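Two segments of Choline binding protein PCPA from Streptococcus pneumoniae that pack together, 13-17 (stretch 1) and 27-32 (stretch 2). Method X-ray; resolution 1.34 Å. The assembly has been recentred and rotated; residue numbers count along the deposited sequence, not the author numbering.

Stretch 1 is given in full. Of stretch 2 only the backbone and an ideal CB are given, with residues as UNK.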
# COMPACT_ATOMS: atom_id res chain seq x y z
N THR A 13 -15.52 17.12 36.81
CA THR A 13 -15.10 18.09 35.80
C THR A 13 -13.58 18.09 35.53
O THR A 13 -13.13 18.76 34.59
CB THR A 13 -15.63 19.50 36.16
OG1 THR A 13 -15.47 20.35 35.03
CG2 THR A 13 -14.93 20.12 37.38
N LYS A 14 -12.79 17.33 36.32
CA LYS A 14 -11.32 17.27 36.18
C LYS A 14 -10.85 16.52 34.92
O LYS A 14 -11.66 15.90 34.22
CB LYS A 14 -10.65 16.72 37.45
CG LYS A 14 -10.99 15.26 37.79
CD LYS A 14 -10.65 14.95 39.25
CE LYS A 14 -10.09 13.56 39.45
NZ LYS A 14 -11.11 12.49 39.26
N VAL A 15 -9.53 16.57 34.63
CA VAL A 15 -8.97 15.89 33.46
C VAL A 15 -9.30 14.40 33.52
O VAL A 15 -9.06 13.75 34.54
CB VAL A 15 -7.45 16.17 33.33
CG1 VAL A 15 -6.81 15.30 32.24
CG2 VAL A 15 -7.18 17.65 33.06
N GLY A 16 -9.87 13.88 32.43
CA GLY A 16 -10.21 12.46 32.35
C GLY A 16 -11.65 12.13 32.71
O GLY A 16 -12.11 11.00 32.46
N SER A 17 -12.37 13.13 33.26
CA SER A 17 -13.79 12.99 33.61
C SER A 17 -14.64 12.81 32.36
O SER A 17 -14.35 13.40 31.31
CB SER A 17 -14.29 14.24 34.34
OG SER A 17 -13.66 14.38 35.60
N UNK A 27 -14.92 13.29 27.01
CA UNK A 27 -13.92 13.11 28.04
C UNK A 27 -13.03 14.34 28.10
O UNK A 27 -12.56 14.79 27.08
CB UNK A 27 -13.09 11.85 27.78
N UNK A 28 -12.87 14.93 29.30
CA UNK A 28 -12.10 16.15 29.52
C UNK A 28 -10.63 15.90 29.24
O UNK A 28 -10.03 14.97 29.80
CB UNK A 28 -12.29 16.66 30.95
N UNK A 29 -10.09 16.73 28.35
CA UNK A 29 -8.68 16.69 27.96
C UNK A 29 -7.87 17.70 28.75
O UNK A 29 -6.76 17.39 29.21
CB UNK A 29 -8.53 16.95 26.46
N UNK A 30 -8.40 18.92 28.87
CA UNK A 30 -7.78 20.01 29.65
C UNK A 30 -8.88 20.81 30.35
O UNK A 30 -10.04 20.84 29.89
CB UNK A 30 -6.94 20.92 28.75
N UNK A 31 -8.51 21.49 31.45
CA UNK A 31 -9.42 22.37 32.19
C UNK A 31 -8.58 23.33 33.01
O UNK A 31 -7.62 22.91 33.66
CB UNK A 31 -10.37 21.57 33.08
N UNK A 32 -8.93 24.61 32.95
CA UNK A 32 -8.28 25.67 33.72
C UNK A 32 -9.37 26.70 33.98
O UNK A 32 -9.88 27.32 33.04
CB UNK A 32 -7.08 26.27 32.99

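Stretch 1 folds as a type II beta turn from K14 to S17, held by S17 N to K14 O (3.0 Å), with S17 OG giving a second hydrogen bond to the same K14 O (2.9 Å). The extended backbone of stretch 2 meets it most closely at position 28, whose CA lies 5.0 Å from G16 CA.

At position 27 the CA-to-CB bond points sideways. The ideal CB sits 4.1 Å from S17 O and 4.9 Å from G16 O, so stretch 1 offers carbonyl oxygens and no enclosing pocket. A long side chain, aliphatic or positively charged, would suit, and so would a small polar one. The residue is K27. Its chain is extended, every chi angle t, and CE comes 3.6 Å from G16 O, a contact of the methylene without a hydrogen bond. The backbone adds a CA-H...O contact, K27 CA to S17 O at 3.3 Å.

At position 28, N donates to S17 O (2.9 Å) and O accepts from G16 N (2.9 Å), so any residue with a free amide could make this pair. The side chain is more constrained: CB points toward the turn, 3.4 Å from K14 O, 3.9 Å from S17 O and 4.0 Å from G16 N. A compact apolar residue such as alanine, valine or isoleucine, or a threonine, is a sensible guess. The residue is V28, chi1 t. Both methyls reach T13 O, V28 CG1 and V28 CG2 each 3.9 Å from it, and V28 CG2 also lies 4.2 Å from S17 CB. T13 O has no polar partner in the model; carbon atoms, both V28 methyls among them, cover it without satisfying it.

At position 29 CB points away and finds nothing of stretch 1 within 5.5 Å, so almost any side chain, polar or apolar, would suit. The residue is L29; L29 O still touches V15 CG1, at 3.7 Å.

Position 30 also points away, its ideal CB 5.4 Å from V15 CG2. Many residues would do, beta-branched ones among them in a strand. It is T30, whose OG1 is hydrogen-bonded elsewhere in the structure.

At position 31 CB turns toward stretch 1 again, 4.2 Å from T13 O and 5.1 Å from V15 CG2. A medium apolar or beta-branched side chain could reach both. The residue is V31, chi1 p; V31 CG1 lies 3.9 Å from T13 O and makes a loose apolar contact with V15 CG2 at 4.4 Å.

Position 32 is out of reach and unconstrained here; it is E32.

Stretch 2 (27-32) KVLTVE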
# COMPACT_ATOMS: atom_id res chain seq x y z
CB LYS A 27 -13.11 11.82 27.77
CG LYS A 27 -12.06 11.50 28.82
CD LYS A 27 -11.43 10.15 28.55
CE LYS A 27 -10.33 9.87 29.53
NZ LYS A 27 -9.94 8.43 29.50
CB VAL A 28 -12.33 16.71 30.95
CG1 VAL A 28 -11.50 17.98 31.17
CG2 VAL A 28 -13.82 16.99 31.20
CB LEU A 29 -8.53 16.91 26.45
CG LEU A 29 -9.20 15.93 25.52
CD1 LEU A 29 -9.05 16.40 24.10
CD2 LEU A 29 -8.61 14.52 25.67
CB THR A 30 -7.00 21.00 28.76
OG1 THR A 30 -7.92 21.69 27.92
CG2 THR A 30 -5.87 20.33 27.93
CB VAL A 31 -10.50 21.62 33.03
CG1 VAL A 31 -9.89 20.87 34.22
CG2 VAL A 31 -11.61 22.58 33.49
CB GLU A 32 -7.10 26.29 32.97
CG GLU A 32 -6.19 27.10 33.90
CD GLU A 32 -5.06 27.90 33.27
OE1 GLU A 32 -4.62 27.56 32.14
OE2 GLU A 32 -4.59 28.85 33.93
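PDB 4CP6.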